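Local coordinates for protein porphyranase B (Zobellia galactanivorans, PDB 3JUU) that cleaves the sulfated red-algal polysaccharide porphyran at beta-1,4 linkages between beta-D-galactopyranose and alpha-L-galactopyranose-6-sulfate, at residues A[52-57]-A[241-246]; A[92-97]-A[118-123]; A[96-101]-A[237-242]. All blocks are in the same frame, centred on the assembly; numbering follows the deposited sequence.

In the fold
The three contacts lie on or beside strand 237-242 of the GH16 jelly roll, a beta-sandwich. In interaction 3 this strand pairs antiparallel with strand 90-101; its other neighbour is strand 122-128, whose approach supplies interaction 2. Interaction 1 lies where strand 237-242 ends and meets the loop between strands 47-48 and 60-62. The centres of interactions 1 and 2, and of 1 and 3, are about 9 Å apart, those of 2 and 3 about 13 Å. Along the chain, interaction 2 is nested inside interaction 1; 2 and 3 start from strand 90-101, 1 and 3 end around 241-242. Ser122 OG probably bonds Glu243 OE2, so buried packing borders the residues that probably bind substrate.

Interaction 1: A[52-57]-A[241-246]; sequences QGWIGR and VVETYD. With GOL (glycerol), chain H.
A partly buried salt-bridge contact between Arg57 and Glu243 joins the loop that follows strand 47-48 to the residues just after strand 237-242, in the probable substrate cleft. Arg57 NH1 donates to Glu243 OE1 at 2.8 Å, meeting the anti lone pair with guanidinium and carboxylate only 11° from coplanar. The same nitrogen donates to Thr244 O at 2.9 Å, and the two bonds fix the rotation of the guanidinium. The arginine chain is extended to CD, then a bend at chi3 (-51°) turns NE out of that line. In this GH16 jelly roll, Trp54, Arg57 and Glu243 are probable substrate ligands, and a glycerol, probably from the crystallisation liquor, lies among them: its O3 receives a bond from Arg57 NH2 at 3.0 Å and donates to Glu243 OE1, while its O1 donates to OE2. Trp54 lays CZ2 3.6 Å above the guanidinium plane and brings the ring edge at CH2 to 3.5 Å from Glu243 OE1; its CZ3 rests on Val241 CG1. An alanine in place of Arg57 would probably leave Glu243 OE1 and Thr244 O without their charged donor and the carboxylate freer to turn. The hydroxyl of Tyr245 bonds Glu148, the probable proton donor.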
loop_
_atom_site.group_PDB
_atom_site.type_symbol
_atom_site.label_atom_id
_atom_site.label_comp_id
_atom_site.label_asym_id
_atom_site.label_seq_id
_atom_site.Cartn_x
_atom_site.Cartn_y
_atom_site.Cartn_z
ATOM N N GLN A 52 13.419 7.601 -5.350
ATOM C CA GLN A 52 12.688 6.524 -6.058
ATOM C C GLN A 52 12.303 6.853 -7.519
ATOM O O GLN A 52 12.205 8.039 -7.892
ATOM C CB GLN A 52 11.466 6.089 -5.253
ATOM C CG GLN A 52 10.208 7.040 -5.382
ATOM C CD GLN A 52 10.354 8.286 -4.509
ATOM O OE1 GLN A 52 11.290 8.398 -3.708
ATOM N NE2 GLN A 52 9.409 9.209 -4.633
ATOM N N GLY A 53 12.024 5.817 -8.325
ATOM C CA GLY A 53 11.620 5.993 -9.768
ATOM C C GLY A 53 10.311 6.815 -9.873
ATOM O O GLY A 53 10.192 7.662 -10.740
ATOM N N TRP A 54 9.334 6.568 -9.013
ATOM C CA TRP A 54 8.026 7.210 -9.188
ATOM C C TRP A 54 7.952 8.504 -8.365
ATOM O O TRP A 54 7.977 8.470 -7.138
ATOM C CB TRP A 54 6.936 6.203 -8.830
ATOM C CG TRP A 54 5.532 6.696 -9.093
ATOM C CD1 TRP A 54 5.145 7.589 -10.066
ATOM C CD2 TRP A 54 4.340 6.309 -8.364
ATOM N NE1 TRP A 54 3.743 7.769 -9.963
ATOM C CE2 TRP A 54 3.262 7.009 -8.913
ATOM C CE3 TRP A 54 4.095 5.424 -7.286
ATOM C CZ2 TRP A 54 1.940 6.840 -8.440
ATOM C CZ3 TRP A 54 2.829 5.259 -6.828
ATOM C CH2 TRP A 54 1.748 5.940 -7.397
ATOM N N ILE A 55 7.892 9.646 -9.045
ATOM C CA ILE A 55 7.856 10.914 -8.300
ATOM C C ILE A 55 6.452 11.302 -7.814
ATOM O O ILE A 55 6.330 12.229 -7.010
ATOM C CB ILE A 55 8.455 12.094 -9.184
ATOM C CG1 ILE A 55 7.492 12.464 -10.297
ATOM C CG2 ILE A 55 9.891 11.663 -9.660
ATOM C CD1 ILE A 55 7.939 13.739 -11.061
ATOM N N GLY A 56 5.413 10.597 -8.277
ATOM C CA GLY A 56 4.037 10.972 -8.006
ATOM C C GLY A 56 3.201 11.096 -9.235
ATOM O O GLY A 56 3.720 11.463 -10.335
ATOM N N ARG A 57 1.924 10.746 -9.123
ATOM C CA ARG A 57 1.022 10.964 -10.245
ATOM C C ARG A 57 0.572 12.420 -10.170
ATOM O O ARG A 57 0.029 12.849 -9.135
ATOM C CB ARG A 57 -0.194 10.038 -10.160
ATOM C CG ARG A 57 -1.238 10.201 -11.282
ATOM C CD ARG A 57 -2.360 9.140 -11.159
ATOM N NE ARG A 57 -1.855 7.737 -11.033
ATOM C CZ ARG A 57 -1.785 7.023 -9.920
ATOM N NH1 ARG A 57 -2.151 7.501 -8.707
ATOM N NH2 ARG A 57 -1.334 5.767 -9.979
ATOM N N VAL A 241 1.942 4.586 0.432
ATOM C CA VAL A 241 1.960 5.719 -0.514
ATOM C C VAL A 241 0.693 6.501 -0.328
ATOM O O VAL A 241 -0.422 5.935 -0.157
ATOM C CB VAL A 241 2.116 5.228 -1.996
ATOM C CG1 VAL A 241 1.836 6.384 -3.031
ATOM C CG2 VAL A 241 3.547 4.599 -2.197
ATOM N N VAL A 242 0.834 7.816 -0.451
ATOM C CA VAL A 242 -0.314 8.725 -0.333
ATOM C C VAL A 242 -0.207 9.577 -1.599
ATOM O O VAL A 242 0.793 10.294 -1.787
ATOM C CB VAL A 242 -0.164 9.623 0.957
ATOM C CG1 VAL A 242 -1.211 10.814 0.893
ATOM C CG2 VAL A 242 -0.390 8.765 2.235
ATOM N N GLU A 243 -1.187 9.466 -2.498
ATOM C CA GLU A 243 -1.012 9.989 -3.880
ATOM C C GLU A 243 -2.309 10.681 -4.316
ATOM O O GLU A 243 -3.333 10.576 -3.610
ATOM C CB GLU A 243 -0.780 8.810 -4.824
ATOM C CG GLU A 243 -2.051 8.047 -5.153
ATOM C CD GLU A 243 -1.785 6.551 -5.220
ATOM O OE1 GLU A 243 -1.618 6.053 -6.362
ATOM O OE2 GLU A 243 -1.763 5.893 -4.155
ATOM N N THR A 244 -2.319 11.282 -5.507
ATOM C CA THR A 244 -3.633 11.645 -6.119
ATOM C C THR A 244 -3.955 10.544 -7.168
ATOM O O THR A 244 -3.076 10.089 -7.917
ATOM C CB THR A 244 -3.521 13.039 -6.813
ATOM O OG1 THR A 244 -2.308 13.023 -7.599
ATOM C CG2 THR A 244 -3.395 14.188 -5.720
ATOM N N TYR A 245 -5.204 10.134 -7.191
ATOM C CA TYR A 245 -5.728 9.291 -8.263
ATOM C C TYR A 245 -6.475 10.165 -9.285
ATOM O O TYR A 245 -7.181 11.069 -8.912
ATOM C CB TYR A 245 -6.812 8.400 -7.644
ATOM C CG TYR A 245 -6.301 7.325 -6.744
ATOM C CD1 TYR A 245 -5.409 6.374 -7.187
ATOM C CD2 TYR A 245 -6.838 7.201 -5.434
ATOM C CE1 TYR A 245 -5.024 5.262 -6.351
ATOM C CE2 TYR A 245 -6.482 6.123 -4.646
ATOM C CZ TYR A 245 -5.555 5.195 -5.088
ATOM O OH TYR A 245 -5.248 4.143 -4.233
ATOM N N ASP A 246 -6.320 9.876 -10.580
ATOM C CA ASP A 246 -7.030 10.663 -11.605
ATOM C C ASP A 246 -8.519 10.628 -11.438
ATOM O O ASP A 246 -9.230 11.584 -11.827
ATOM C CB ASP A 246 -6.686 10.068 -12.984
ATOM C CG ASP A 246 -5.265 10.460 -13.451
ATOM O OD1 ASP A 246 -4.523 11.231 -12.768
ATOM O OD2 ASP A 246 -4.878 9.948 -14.483
HETATM C C1 GOL H . -1.388 2.692 -4.939
HETATM O O1 GOL H . -0.346 3.646 -4.607
HETATM C C2 GOL H . -1.052 1.996 -6.288
HETATM O O2 GOL H . -2.091 1.167 -6.809
HETATM C C3 GOL H . -0.507 2.844 -7.394
HETATM O O3 GOL H . -1.568 3.743 -7.749
HETATM O O HOH W 1 0.216 11.464 -6.816
#

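Interaction 2: A[92-97]-A[118-123]; sequences YTHGGG and KTFMSS
Residues 92-97 of strand 90-101 and residues 118-123, which run into strand 122-128, face each other without backbone pairing, Gly96 and Met121 being nearest with CA atoms 7.7 Å apart. Phe120 turns its edge onto the face of His94 in a T-shaped stack, the ring centroids 5.2 Å apart and the planes at 83°. Its CZ stands 3.6 Å above the imidazole, offset toward the rim on the side of CD2 and NE2. Thr93 OG1, at the ring edge and in its plane, shares a hydrogen bond with ND1, and NE2 bonds Gly254 O; together they hold the rotation of the ring. An aromatic ring suits the polar histidine here because it touches the face and leaves both nitrogens to those partners. Met121 follows with CG over the centre of the Phe120 ring. Its chain stays extended through chi2 (179°) and then bends at chi3 (62°), which brings CE to 3.6 Å from Gly95 O and equally close to Gly96 CA. A CB at Gly96 would run into CE and, more decisively, into Val242 O of the neighbouring strand, so glycine suits the place. Thr119 OG1 accepts from Met121 N at 3.0 Å in an ST turn. Within the jelly roll, strand 237-242 lies between strands 90-101 and 122-128, and strand 73-87 adds Met80 beside His94 and Thr78 against Thr119 and Met121.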
loop_
_atom_site.group_PDB
_atom_site.type_symbol
_atom_site.label_atom_id
_atom_site.label_comp_id
_atom_site.label_asym_id
_atom_site.label_seq_id
_atom_site.Cartn_x
_atom_site.Cartn_y
_atom_site.Cartn_z
ATOM N N TYR A 92 2.280 19.926 -10.688
ATOM C CA TYR A 92 1.958 19.389 -9.348
ATOM C C TYR A 92 1.555 20.545 -8.418
ATOM O O TYR A 92 2.254 21.609 -8.385
ATOM C CB TYR A 92 3.191 18.700 -8.820
ATOM C CG TYR A 92 3.498 17.394 -9.552
ATOM C CD1 TYR A 92 3.115 16.136 -9.006
ATOM C CD2 TYR A 92 4.225 17.402 -10.738
ATOM C CE1 TYR A 92 3.389 14.936 -9.705
ATOM C CE2 TYR A 92 4.442 16.189 -11.454
ATOM C CZ TYR A 92 4.045 14.980 -10.929
ATOM O OH TYR A 92 4.323 13.785 -11.663
ATOM N N THR A 93 0.469 20.348 -7.666
ATOM C CA THR A 93 -0.012 21.393 -6.777
ATOM C C THR A 93 -0.110 20.905 -5.372
ATOM O O THR A 93 -0.269 21.705 -4.456
ATOM C CB THR A 93 -1.394 21.831 -7.193
ATOM O OG1 THR A 93 -2.240 20.661 -7.354
ATOM C CG2 THR A 93 -1.365 22.553 -8.556
ATOM N N HIS A 94 -0.028 19.573 -5.183
ATOM C CA HIS A 94 -0.225 18.989 -3.822
ATOM C C HIS A 94 0.962 18.110 -3.450
ATOM O O HIS A 94 1.658 17.545 -4.356
ATOM C CB HIS A 94 -1.497 18.122 -3.789
ATOM C CG HIS A 94 -2.776 18.909 -3.874
ATOM N ND1 HIS A 94 -3.167 19.592 -5.013
ATOM C CD2 HIS A 94 -3.738 19.148 -2.944
ATOM C CE1 HIS A 94 -4.337 20.167 -4.805
ATOM N NE2 HIS A 94 -4.679 19.951 -3.534
ATOM N N GLY A 95 1.201 17.972 -2.133
ATOM C CA GLY A 95 2.264 17.053 -1.665
ATOM C C GLY A 95 1.669 15.794 -1.077
ATOM O O GLY A 95 0.770 15.892 -0.256
ATOM N N GLY A 96 2.164 14.617 -1.500
ATOM C CA GLY A 96 1.827 13.332 -0.807
ATOM C C GLY A 96 3.129 12.765 -0.332
ATOM O O GLY A 96 4.056 13.524 0.047
ATOM N N GLY A 97 3.235 11.421 -0.261
ATOM C CA GLY A 97 4.467 10.858 0.231
ATOM C C GLY A 97 4.553 9.410 -0.207
ATOM O O GLY A 97 3.524 8.752 -0.537
ATOM N N LYS A 118 -8.235 11.672 5.896
ATOM C CA LYS A 118 -9.603 12.086 5.567
ATOM C C LYS A 118 -9.656 13.105 4.385
ATOM O O LYS A 118 -10.464 14.062 4.374
ATOM C CB LYS A 118 -10.166 12.739 6.840
ATOM C CG LYS A 118 -11.669 12.905 6.779
ATOM C CD LYS A 118 -12.140 13.429 8.225
ATOM C CE LYS A 118 -13.642 13.618 8.166
ATOM N NZ LYS A 118 -14.184 14.174 9.426
ATOM N N THR A 119 -8.805 12.911 3.391
ATOM C CA THR A 119 -8.716 13.814 2.225
ATOM C C THR A 119 -8.988 13.054 0.914
ATOM O O THR A 119 -9.192 11.821 0.896
ATOM C CB THR A 119 -7.313 14.485 2.035
ATOM O OG1 THR A 119 -6.400 13.571 1.391
ATOM C CG2 THR A 119 -6.708 14.915 3.393
ATOM N N PHE A 120 -9.047 13.800 -0.165
ATOM C CA PHE A 120 -9.259 13.144 -1.481
ATOM C C PHE A 120 -8.069 12.308 -1.973
ATOM O O PHE A 120 -8.221 11.592 -3.018
ATOM C CB PHE A 120 -9.592 14.253 -2.532
ATOM C CG PHE A 120 -8.381 15.050 -3.005
ATOM C CD1 PHE A 120 -7.851 14.828 -4.298
ATOM C CD2 PHE A 120 -7.818 16.062 -2.215
ATOM C CE1 PHE A 120 -6.738 15.519 -4.777
ATOM C CE2 PHE A 120 -6.735 16.813 -2.686
ATOM C CZ PHE A 120 -6.149 16.541 -3.972
ATOM N N MET A 121 -6.910 12.401 -1.293
ATOM C CA MET A 121 -5.686 11.646 -1.635
ATOM C C MET A 121 -5.708 10.273 -0.948
ATOM O O MET A 121 -6.488 10.039 -0.081
ATOM C CB MET A 121 -4.416 12.455 -1.238
ATOM C CG MET A 121 -4.377 13.700 -2.126
ATOM S SD MET A 121 -2.971 14.815 -1.792
ATOM C CE MET A 121 -1.476 13.795 -2.160
ATOM N N SER A 122 -4.943 9.345 -1.503
ATOM C CA SER A 122 -5.031 7.952 -1.104
ATOM C C SER A 122 -4.362 7.637 0.236
ATOM O O SER A 122 -3.563 8.463 0.814
ATOM C CB SER A 122 -4.368 7.119 -2.230
ATOM O OG SER A 122 -2.935 7.202 -2.116
ATOM N N SER A 123 -4.687 6.452 0.759
ATOM C CA SER A 123 -3.909 5.824 1.837
ATOM C C SER A 123 -3.749 4.346 1.471
ATOM O O SER A 123 -4.770 3.709 1.257
ATOM C CB SER A 123 -4.709 5.886 3.127
ATOM O OG SER A 123 -4.875 7.234 3.541
#

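Interaction 3: A[96-101]-A[237-242]; sequences GGYVGS and YLRMVV
Arg239 and Tyr98 touch on one face of an antiparallel strand pair, and the arginine can be followed outward from its backbone. From CB, CG is anti to the carbonyl carbon, and a bend at chi2 (-79°) sends CD back toward Tyr98, where it packs 3.7 Å from CE1. NE lies 3.2 Å from Tyr98 OH without a bond to it; NE instead makes a salt bridge to a bound MES, probably from the crystallisation liquor. CZ sits beneath that hydroxyl, which stands 3.1 Å above the centre of the guanidinium plane. At the tip, NH1 donates to Leu238 O and to a water that also bonds Ser101 O, whereas NH2 forms a salt bridge with Glu130. Gly100 suits its place beneath this chain, since a CB there would clash with NH1.

Segments 96-101 and 237-242 belong to neighbouring strands in a sheet of the GH16 jelly roll, running at 166° to one another. Gly97 with Val242 and Val99 with Met240 form the hydrogen-bonded pairs, Tyr98 with Val241 and Gly100 with Arg239 the non-hydrogen-bonded ones. Met240 N donates to Val99 O at 2.8 Å. On the face opposite Arg239, the flexible Met240 folds at chi2 and chi3, and its CE meets Val99 CG1 at 3.6 Å, over residues of strand 73-87. Tyr98 CD1 leans on Val241 CG2. At the end of strand 90-101, Ser101 OG accepts from Leu238 N at 2.8 Å, standing in for a carbonyl. Ser101 N donates to Leu238 O, which also takes Arg239 NH1 from the opposite face of its plane.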
loop_
_atom_site.group_PDB
_atom_site.type_symbol
_atom_site.label_atom_id
_atom_site.label_comp_id
_atom_site.label_asym_id
_atom_site.label_seq_id
_atom_site.Cartn_x
_atom_site.Cartn_y
_atom_site.Cartn_z
ATOM N N GLY A 96 2.164 14.617 -1.500
ATOM C CA GLY A 96 1.827 13.332 -0.807
ATOM C C GLY A 96 3.129 12.765 -0.332
ATOM O O GLY A 96 4.056 13.524 0.047
ATOM N N GLY A 97 3.235 11.421 -0.261
ATOM C CA GLY A 97 4.467 10.858 0.231
ATOM C C GLY A 97 4.553 9.410 -0.207
ATOM O O GLY A 97 3.524 8.752 -0.537
ATOM N N TYR A 98 5.793 8.921 -0.188
ATOM C CA TYR A 98 6.095 7.576 -0.736
ATOM C C TYR A 98 7.060 6.967 0.224
ATOM O O TYR A 98 8.051 7.649 0.664
ATOM C CB TYR A 98 6.693 7.726 -2.132
ATOM C CG TYR A 98 7.375 6.460 -2.723
ATOM C CD1 TYR A 98 6.783 5.760 -3.741
ATOM C CD2 TYR A 98 8.602 5.970 -2.182
ATOM C CE1 TYR A 98 7.388 4.627 -4.303
ATOM C CE2 TYR A 98 9.217 4.829 -2.740
ATOM C CZ TYR A 98 8.594 4.205 -3.814
ATOM O OH TYR A 98 9.152 3.148 -4.423
ATOM N N VAL A 99 6.770 5.731 0.630
ATOM C CA VAL A 99 7.739 5.006 1.447
ATOM C C VAL A 99 7.824 3.598 0.825
ATOM O O VAL A 99 6.786 2.914 0.782
ATOM C CB VAL A 99 7.248 4.880 2.926
ATOM C CG1 VAL A 99 8.372 4.149 3.793
ATOM C CG2 VAL A 99 6.901 6.249 3.555
ATOM N N GLY A 100 8.993 3.194 0.321
ATOM C CA GLY A 100 9.178 1.880 -0.264
ATOM C C GLY A 100 10.278 1.083 0.440
ATOM O O GLY A 100 11.316 1.651 0.882
ATOM N N SER A 101 10.044 -0.224 0.613
ATOM C CA SER A 101 11.118 -1.074 1.256
ATOM C C SER A 101 12.301 -1.214 0.332
ATOM O O SER A 101 12.145 -1.491 -0.867
ATOM C CB SER A 101 10.562 -2.465 1.724
ATOM O OG SER A 101 10.217 -3.287 0.598
ATOM N N TYR A 237 8.420 -5.684 -3.274
ATOM C CA TYR A 237 8.873 -4.661 -2.302
ATOM C C TYR A 237 7.663 -3.972 -1.790
ATOM O O TYR A 237 6.713 -3.766 -2.603
ATOM C CB TYR A 237 9.774 -3.610 -3.006
ATOM C CG TYR A 237 11.028 -4.276 -3.616
ATOM C CD1 TYR A 237 12.265 -4.316 -2.890
ATOM C CD2 TYR A 237 10.945 -4.981 -4.854
ATOM C CE1 TYR A 237 13.418 -4.956 -3.442
ATOM C CE2 TYR A 237 12.075 -5.641 -5.391
ATOM C CZ TYR A 237 13.294 -5.629 -4.652
ATOM O OH TYR A 237 14.399 -6.288 -5.180
ATOM N N LEU A 238 7.707 -3.575 -0.508
ATOM C CA LEU A 238 6.586 -2.908 0.145
ATOM C C LEU A 238 6.453 -1.444 -0.288
ATOM O O LEU A 238 7.461 -0.771 -0.703
ATOM C CB LEU A 238 6.707 -2.950 1.661
ATOM C CG LEU A 238 6.447 -4.343 2.270
ATOM C CD1 LEU A 238 7.004 -4.384 3.712
ATOM C CD2 LEU A 238 4.963 -4.725 2.277
ATOM N N ARG A 239 5.215 -0.986 -0.234
ATOM C CA ARG A 239 4.898 0.402 -0.556
ATOM C C ARG A 239 3.870 0.910 0.454
ATOM O O ARG A 239 2.821 0.258 0.670
ATOM C CB ARG A 239 4.220 0.506 -1.916
ATOM C CG ARG A 239 5.103 0.051 -3.095
ATOM C CD ARG A 239 6.129 1.204 -3.465
ATOM N NE ARG A 239 6.979 0.784 -4.576
ATOM C CZ ARG A 239 8.172 0.195 -4.455
ATOM N NH1 ARG A 239 8.619 -0.178 -3.295
ATOM N NH2 ARG A 239 8.880 -0.024 -5.569
ATOM N N MET A 240 4.102 2.122 0.995
ATOM C CA MET A 240 3.069 2.847 1.742
ATOM C C MET A 240 3.053 4.251 1.084
ATOM O O MET A 240 4.050 5.012 1.155
ATOM C CB MET A 240 3.453 2.942 3.252
ATOM C CG MET A 240 3.344 1.572 4.022
ATOM S SD MET A 240 5.007 0.716 3.836
ATOM C CE MET A 240 6.104 1.561 4.980
ATOM N N VAL A 241 1.942 4.586 0.432
ATOM C CA VAL A 241 1.960 5.719 -0.514
ATOM C C VAL A 241 0.693 6.501 -0.328
ATOM O O VAL A 241 -0.422 5.935 -0.157
ATOM C CB VAL A 241 2.116 5.228 -1.996
ATOM C CG1 VAL A 241 1.836 6.384 -3.031
ATOM C CG2 VAL A 241 3.547 4.599 -2.197
ATOM N N VAL A 242 0.834 7.816 -0.451
ATOM C CA VAL A 242 -0.314 8.725 -0.333
ATOM C C VAL A 242 -0.207 9.577 -1.599
ATOM O O VAL A 242 0.793 10.294 -1.787
ATOM C CB VAL A 242 -0.164 9.623 0.957
ATOM C CG1 VAL A 242 -1.211 10.814 0.893
ATOM C CG2 VAL A 242 -0.390 8.765 2.235
HETATM O O HOH W 2 11.491 -0.493 -3.239
#